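Local coordinates for protein PipY (Synechococcus elongatus, PDB 5NLC) that binds pyridoxal 5'-phosphate and is probably involved in the homeostasis of this vitamin B6 cofactor, at residues A23-H28 against F44-V49; V19-V24 against I209-Q214; L113-K118 against A126-A131. All blocks are in the same frame, centred on the assembly; numbering follows the deposited sequence.

Contact 1. Residues A23-H28 against F44-V49; sequences AVSKNH and FGENRV
Ser25 and Glu46 meet through their side chains: Ser25 OG donates a hydrogen bond to Glu46 OE2, modelled at only 2.4 Å, a length too short to be taken literally. The carboxylate gets there because the Glu46 chain folds at its second torsion (chi2 -80°), which turns Glu46 CD toward Ser25, 3.4 Å from Ser25 OG. Its other oxygen is linked through water: one water molecule donates to Lys26 O and, at 2.9 Å, to Glu46 OE1. Next to this polar pair the backbones are hydrogen-bonded. Gly45 N gives its hydrogen to Ala23 O at 2.8 Å (160° at the hydrogen), and Ser25 N returns a bond to Gly45 O at 2.9 Å (158°). These bonds place strands 20-24 and 43-46 as parallel neighbours in a beta-alpha-beta unit, whose connecting helix is 30-38, within the modified TIM barrel of a fold type III PLP protein. On the helix-covered face Ala23 CB lies 3.8 Å from Phe44 CD2, and Ile33 and Ala36 of helix 30-38 touch the Phe44 side chain. Just past the strand end, the Lys26 side chain, predicted to carry the cofactor but without it here, crosses the side chain of Asn47, a PLP-binding residue, at a slant. A type I turn from Ser25 to His28, with Lys26 at its second position, is closed by His28 N to Ser25 O at 2.9 Å. Further out, Lys55 NZ forms a salt bridge with Glu46 OE2 and a hydrogen bond with His28 O.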
# COMPACT_ATOMS: atom_id res chain seq x y z
N ALA A 23 -8.83 -4.81 1.16
CA ALA A 23 -9.47 -5.31 2.35
C ALA A 23 -8.41 -5.68 3.39
O ALA A 23 -7.61 -6.59 3.19
CB ALA A 23 -10.37 -6.48 2.06
N VAL A 24 -8.38 -4.94 4.47
CA VAL A 24 -7.41 -5.13 5.55
C VAL A 24 -7.89 -6.29 6.42
O VAL A 24 -8.87 -6.14 7.15
CB VAL A 24 -7.15 -3.87 6.37
CG1 VAL A 24 -6.15 -4.19 7.49
CG2 VAL A 24 -6.67 -2.73 5.49
N SER A 25 -7.23 -7.44 6.28
CA SER A 25 -7.70 -8.71 6.85
C SER A 25 -7.02 -8.97 8.20
O SER A 25 -7.18 -10.02 8.76
CB SER A 25 -7.41 -9.88 5.88
OG SER A 25 -6.03 -9.91 5.46
N LYS A 26 -6.29 -7.99 8.71
CA LYS A 26 -5.50 -8.10 9.94
C LYS A 26 -6.13 -8.82 11.09
O LYS A 26 -5.44 -9.65 11.71
CB LYS A 26 -5.05 -6.70 10.42
CG LYS A 26 -4.64 -6.58 11.87
CD LYS A 26 -4.12 -5.17 12.14
CE LYS A 26 -5.21 -4.09 12.03
NZ LYS A 26 -4.86 -2.92 11.12
N ASN A 27 -7.36 -8.53 11.45
CA ASN A 27 -7.93 -9.32 12.59
C ASN A 27 -8.97 -10.36 12.19
O ASN A 27 -9.85 -10.72 12.98
CB ASN A 27 -8.55 -8.39 13.63
CG ASN A 27 -7.53 -7.47 14.26
OD1 ASN A 27 -6.66 -7.94 15.00
ND2 ASN A 27 -7.67 -6.14 14.02
N HIS A 28 -8.86 -10.88 10.98
CA HIS A 28 -9.88 -11.70 10.44
C HIS A 28 -9.33 -12.98 9.88
O HIS A 28 -8.31 -12.97 9.22
CB HIS A 28 -10.66 -10.95 9.35
CG HIS A 28 -11.49 -9.83 9.90
ND1 HIS A 28 -12.69 -10.05 10.53
CD2 HIS A 28 -11.22 -8.52 10.06
CE1 HIS A 28 -13.15 -8.91 11.00
NE2 HIS A 28 -12.28 -7.96 10.71
N PHE A 44 -6.15 -7.98 -0.69
CA PHE A 44 -6.14 -8.15 0.74
C PHE A 44 -4.85 -7.67 1.30
O PHE A 44 -3.80 -7.79 0.66
CB PHE A 44 -6.35 -9.61 1.11
CG PHE A 44 -7.71 -10.11 0.74
CD1 PHE A 44 -7.95 -10.58 -0.53
CD2 PHE A 44 -8.78 -9.95 1.61
CE1 PHE A 44 -9.21 -11.02 -0.93
CE2 PHE A 44 -10.05 -10.39 1.23
CZ PHE A 44 -10.28 -10.92 -0.03
N GLY A 45 -4.95 -6.99 2.43
CA GLY A 45 -3.82 -6.33 3.02
C GLY A 45 -3.57 -6.77 4.47
O GLY A 45 -4.54 -6.96 5.27
N GLU A 46 -2.29 -6.88 4.82
CA GLU A 46 -1.90 -7.21 6.19
C GLU A 46 -0.89 -6.16 6.64
O GLU A 46 -0.16 -5.61 5.83
CB GLU A 46 -1.31 -8.59 6.26
CG GLU A 46 -2.34 -9.75 6.04
CD GLU A 46 -3.19 -10.08 7.25
OE1 GLU A 46 -2.73 -9.83 8.40
OE2 GLU A 46 -4.36 -10.60 7.08
N ASN A 47 -0.81 -5.92 7.94
CA ASN A 47 0.15 -4.93 8.46
C ASN A 47 1.50 -5.57 8.75
O ASN A 47 2.47 -4.87 8.72
CB ASN A 47 -0.32 -4.23 9.73
CG ASN A 47 -1.35 -3.16 9.46
OD1 ASN A 47 -1.70 -2.84 8.30
ND2 ASN A 47 -1.86 -2.60 10.55
N ARG A 48 1.51 -6.84 9.11
CA ARG A 48 2.70 -7.55 9.60
C ARG A 48 2.98 -8.77 8.77
O ARG A 48 2.10 -9.58 8.55
CB ARG A 48 2.49 -7.99 11.07
CG ARG A 48 2.65 -6.83 12.03
CD ARG A 48 2.18 -7.10 13.45
NE ARG A 48 1.92 -5.83 14.13
CZ ARG A 48 1.29 -5.68 15.30
NH1 ARG A 48 0.87 -6.73 16.01
NH2 ARG A 48 1.10 -4.45 15.78
N VAL A 49 4.24 -8.96 8.40
CA VAL A 49 4.64 -10.05 7.51
C VAL A 49 4.25 -11.45 8.07
O VAL A 49 3.61 -12.24 7.36
CB VAL A 49 6.18 -9.99 7.21
CG1 VAL A 49 6.66 -11.23 6.49
CG2 VAL A 49 6.53 -8.78 6.36
O HOH W 1 -3.52 -11.05 10.86

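Contact 2. Residues V19-V24 against I209-Q214; sequences VQLIAV and IRVGTQ
Ile209 lies beside Leu21 in a parallel pairing of the first and last strands of the modified TIM barrel, 20-24 and 208-211, whose axes cross at -34° here. The Ile209 backbone is gripped at both ends: Ile209 N donates to Gln20 O at 3.0 Å, and Ile209 O receives Ile22 N at 2.7 Å. Ile209 CG1 sits between the backbone N and the carbonyl carbon (chi1 62°), with CG2 anti to that carbon; Ile209 CG1 and CG2 both come to 4.0 Å from Val19 CG1, the two side chains crossing at about a right angle. Trp198 and Val202 of helix 198-203 pack on Ile209 as well, which marks this as the face toward the helices. Arg210, a PLP-binding residue, starts from the opposite face, that of Ile22. The Arg210 and Val24 side chains lie side by side, pointing the same way, with Arg210 CB 3.8 Å from Val24 CG2, whereas the guanidinium leads off from strand 20-24. Val211 returns to the helix-side face, where Val211 CG2 presses against the branch point of Leu21; the 3.3 Å to Leu21 CG is tighter than normal van der Waals contact, so the fine placement there is doubtful. Its backbone makes two more bonds, Val211 N to Ile22 O at 3.0 Å and Val24 N to Val211 O at 2.8 Å, the latter 175° at the hydrogen. At Gly212, which also binds PLP, the pairing ends without a further bond across the two segments: Gly212 CA stands 3.6 Å from Val24 O.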
# COMPACT_ATOMS: atom_id res chain seq x y z
N VAL A 19 -10.40 3.89 -8.19
CA VAL A 19 -9.98 3.53 -6.84
C VAL A 19 -10.15 2.03 -6.61
O VAL A 19 -11.24 1.52 -6.78
CB VAL A 19 -10.83 4.27 -5.77
CG1 VAL A 19 -10.40 3.94 -4.33
CG2 VAL A 19 -10.73 5.78 -6.01
N GLN A 20 -9.12 1.40 -6.07
CA GLN A 20 -9.21 0.02 -5.61
C GLN A 20 -9.13 -0.04 -4.11
O GLN A 20 -8.32 0.61 -3.45
CB GLN A 20 -8.13 -0.82 -6.31
CG GLN A 20 -8.47 -1.09 -7.76
CD GLN A 20 -9.74 -2.00 -7.93
OE1 GLN A 20 -9.93 -3.00 -7.22
NE2 GLN A 20 -10.62 -1.61 -8.84
N LEU A 21 -10.02 -0.81 -3.57
CA LEU A 21 -10.08 -1.04 -2.17
C LEU A 21 -9.23 -2.24 -1.78
O LEU A 21 -9.36 -3.32 -2.39
CB LEU A 21 -11.56 -1.36 -1.93
CG LEU A 21 -12.01 -1.55 -0.56
CD1 LEU A 21 -13.47 -1.11 -0.58
CD2 LEU A 21 -11.84 -3.01 -0.12
N ILE A 22 -8.39 -2.08 -0.77
CA ILE A 22 -7.62 -3.18 -0.19
C ILE A 22 -8.34 -3.57 1.11
O ILE A 22 -8.52 -2.73 2.00
CB ILE A 22 -6.17 -2.78 0.12
CG1 ILE A 22 -5.45 -2.42 -1.15
CG2 ILE A 22 -5.43 -3.95 0.83
CD1 ILE A 22 -4.14 -1.68 -0.91
N ALA A 23 -8.83 -4.81 1.16
CA ALA A 23 -9.47 -5.31 2.35
C ALA A 23 -8.41 -5.68 3.39
O ALA A 23 -7.61 -6.59 3.19
CB ALA A 23 -10.37 -6.48 2.06
N VAL A 24 -8.38 -4.94 4.47
CA VAL A 24 -7.41 -5.13 5.55
C VAL A 24 -7.89 -6.29 6.42
O VAL A 24 -8.87 -6.14 7.15
CB VAL A 24 -7.15 -3.87 6.37
CG1 VAL A 24 -6.15 -4.19 7.49
CG2 VAL A 24 -6.67 -2.73 5.49
N ILE A 209 -7.16 2.48 -1.46
CA ILE A 209 -7.55 2.76 -0.10
C ILE A 209 -7.59 1.47 0.75
O ILE A 209 -7.69 0.38 0.21
CB ILE A 209 -8.91 3.49 0.00
CG1 ILE A 209 -10.05 2.65 -0.56
CG2 ILE A 209 -8.81 4.82 -0.75
CD1 ILE A 209 -11.41 3.22 -0.33
N ARG A 210 -7.57 1.63 2.05
CA ARG A 210 -7.39 0.52 3.03
C ARG A 210 -8.56 0.50 3.95
O ARG A 210 -8.70 1.42 4.76
CB ARG A 210 -6.13 0.71 3.95
CG ARG A 210 -4.89 0.99 3.22
CD ARG A 210 -3.60 1.14 4.06
NE ARG A 210 -3.49 2.25 5.00
CZ ARG A 210 -3.28 3.52 4.66
NH1 ARG A 210 -3.24 3.90 3.38
NH2 ARG A 210 -3.11 4.42 5.61
N VAL A 211 -9.38 -0.54 3.90
CA VAL A 211 -10.55 -0.61 4.77
C VAL A 211 -10.66 -1.99 5.41
O VAL A 211 -10.35 -2.98 4.78
CB VAL A 211 -11.84 -0.31 3.96
CG1 VAL A 211 -11.84 1.11 3.43
CG2 VAL A 211 -11.90 -1.22 2.75
N GLY A 212 -11.06 -2.01 6.68
CA GLY A 212 -10.99 -3.22 7.48
C GLY A 212 -12.38 -3.61 7.93
O GLY A 212 -13.12 -4.29 7.24
N THR A 213 -12.75 -3.03 9.07
CA THR A 213 -14.05 -3.26 9.67
C THR A 213 -15.26 -2.89 8.82
O THR A 213 -16.26 -3.65 8.77
CB THR A 213 -14.03 -2.59 11.05
OG1 THR A 213 -13.11 -3.36 11.86
CG2 THR A 213 -15.40 -2.55 11.73
N GLN A 214 -15.22 -1.75 8.12
CA GLN A 214 -16.33 -1.38 7.21
C GLN A 214 -16.65 -2.51 6.18
O GLN A 214 -17.75 -2.59 5.69
CB GLN A 214 -16.07 -0.09 6.44
CG GLN A 214 -16.74 1.17 6.97
CD GLN A 214 -16.59 2.35 6.00
OE1 GLN A 214 -15.50 2.90 5.86
NE2 GLN A 214 -17.68 2.73 5.31

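Contact 3. Residues L113-K118 against A126-A131; sequences LCLQVK and AGWDPA
Trp128 and Val117 form a single backbone bridge between segments that run 92° apart, with Trp128 N bonded to Gln116 O at 2.8 Å and Lys118 N to Trp128 O at 2.9 Å. The bridge ties the end of strand 112-116 to the lead-in of helix 130-141, the first two elements of a beta-alpha-beta unit of the barrel. The first bond arrives in the carbonyl plane, on a lone pair of Gln116 O, and that oxygen also lies in the plane of the indole at its edge, 3.3 Å from Trp128 CD1. The Leu115 side chain crosses that of Trp128 at a slant, Leu115 CB and CD2 each 3.8 Å from Trp128 NE1, whose own hydrogen bond, a weak one, goes to Val91 O. Gly127, having no side chain, brings CA to 3.2 Å from Gln116 O. The Gln116 side chain, extended with CG anti to the backbone N (chi1 -174°), carries NE2 to Ala126 O in a weak hydrogen bond, bent to 122° at the hydrogen. Lys118 puts its CB beside Gly127 CA and its CE 3.9 Å from Ala126 O, while NZ bonds to Lys125 O and Asp122 O. At the helix start Pro130 CD rests 3.4 Å from Lys118 O.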
# COMPACT_ATOMS: atom_id res chain seq x y z
N LEU A 113 5.90 -1.70 -5.57
CA LEU A 113 6.28 -0.90 -4.41
C LEU A 113 5.61 0.44 -4.47
O LEU A 113 5.48 1.02 -5.56
CB LEU A 113 7.78 -0.69 -4.34
CG LEU A 113 8.67 -1.93 -4.43
CD1 LEU A 113 10.09 -1.49 -4.26
CD2 LEU A 113 8.39 -2.96 -3.39
N CYS A 114 5.12 0.87 -3.32
CA CYS A 114 4.92 2.28 -3.07
C CYS A 114 6.02 2.76 -2.13
O CYS A 114 6.52 2.05 -1.22
CB CYS A 114 3.51 2.60 -2.54
SG CYS A 114 2.19 2.21 -3.74
N LEU A 115 6.41 4.00 -2.36
CA LEU A 115 7.36 4.66 -1.50
C LEU A 115 6.56 5.49 -0.47
O LEU A 115 5.79 6.39 -0.85
CB LEU A 115 8.23 5.57 -2.33
CG LEU A 115 8.94 4.87 -3.49
CD1 LEU A 115 9.74 5.91 -4.27
CD2 LEU A 115 9.87 3.82 -2.95
N GLN A 116 6.76 5.18 0.79
CA GLN A 116 6.06 5.79 1.89
C GLN A 116 6.83 7.03 2.28
O GLN A 116 7.94 6.92 2.78
CB GLN A 116 6.03 4.87 3.08
CG GLN A 116 5.17 5.40 4.23
CD GLN A 116 5.11 4.47 5.40
OE1 GLN A 116 4.97 3.28 5.25
NE2 GLN A 116 5.02 5.03 6.60
N VAL A 117 6.21 8.19 2.06
CA VAL A 117 6.84 9.48 2.19
C VAL A 117 6.23 10.20 3.38
O VAL A 117 5.02 10.24 3.54
CB VAL A 117 6.56 10.35 0.94
CG1 VAL A 117 7.30 11.69 1.05
CG2 VAL A 117 7.08 9.64 -0.27
N LYS A 118 7.09 10.84 4.16
CA LYS A 118 6.68 11.59 5.32
C LYS A 118 6.70 13.08 4.92
O LYS A 118 7.72 13.71 4.88
CB LYS A 118 7.62 11.31 6.50
CG LYS A 118 7.29 12.07 7.76
CD LYS A 118 8.20 11.76 8.95
CE LYS A 118 7.84 10.44 9.58
NZ LYS A 118 8.67 10.23 10.82
N ALA A 126 7.42 5.95 10.28
CA ALA A 126 8.58 6.04 9.37
C ALA A 126 8.17 6.71 8.07
O ALA A 126 7.01 6.99 7.86
CB ALA A 126 9.06 4.63 9.06
N GLY A 127 9.13 6.93 7.16
CA GLY A 127 8.84 7.49 5.84
C GLY A 127 10.01 8.24 5.29
O GLY A 127 10.84 8.76 6.05
N TRP A 128 10.05 8.36 3.97
CA TRP A 128 11.14 9.04 3.32
C TRP A 128 11.02 10.52 3.65
O TRP A 128 9.92 11.07 3.64
CB TRP A 128 11.07 8.95 1.80
CG TRP A 128 11.40 7.70 1.07
CD1 TRP A 128 10.56 6.59 0.88
CD2 TRP A 128 12.57 7.42 0.35
NE1 TRP A 128 11.18 5.67 0.10
CE2 TRP A 128 12.40 6.15 -0.26
CE3 TRP A 128 13.73 8.13 0.09
CZ2 TRP A 128 13.34 5.60 -1.07
CZ3 TRP A 128 14.64 7.56 -0.70
CH2 TRP A 128 14.45 6.31 -1.25
N ASP A 129 12.14 11.18 3.83
CA ASP A 129 12.18 12.64 3.82
C ASP A 129 12.03 13.07 2.32
O ASP A 129 12.71 12.49 1.46
CB ASP A 129 13.49 13.10 4.39
CG ASP A 129 13.80 14.53 4.03
OD1 ASP A 129 13.29 15.40 4.72
OD2 ASP A 129 14.55 14.75 3.04
N PRO A 130 11.10 13.97 1.99
CA PRO A 130 10.90 14.35 0.55
C PRO A 130 12.10 14.78 -0.24
O PRO A 130 12.19 14.46 -1.46
CB PRO A 130 9.86 15.49 0.57
CG PRO A 130 9.26 15.41 1.92
CD PRO A 130 10.22 14.75 2.86
N ALA A 131 13.01 15.51 0.40
CA ALA A 131 14.29 15.93 -0.24
C ALA A 131 15.20 14.75 -0.59
O ALA A 131 15.80 14.65 -1.70
CB ALA A 131 15.02 16.91 0.67

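In the fold
All three contacts reach one parallel sheet, curved into the barrel. Contacts 1 and 2 share Ala23 and Val24 and use the two edges of strand 20-24: 43-46 pairs on one, 208-211 on the other, with centres 10 Å apart. Ile22 CG2 touches Gly45 N across them at 3.5 Å. Contact 3 lies on the other side of the chain's centre, about 21 Å from each by centres. Along the chain contact 1 closes first, contact 3 follows, and the partner strand of contact 2 comes last, pairing the last strand with the first. Contacts 1 and 2 thereby bring together the predicted cofactor lysine, Lys26, and the PLP-binding residues Asn47, Arg210, Gly212 and Thr213.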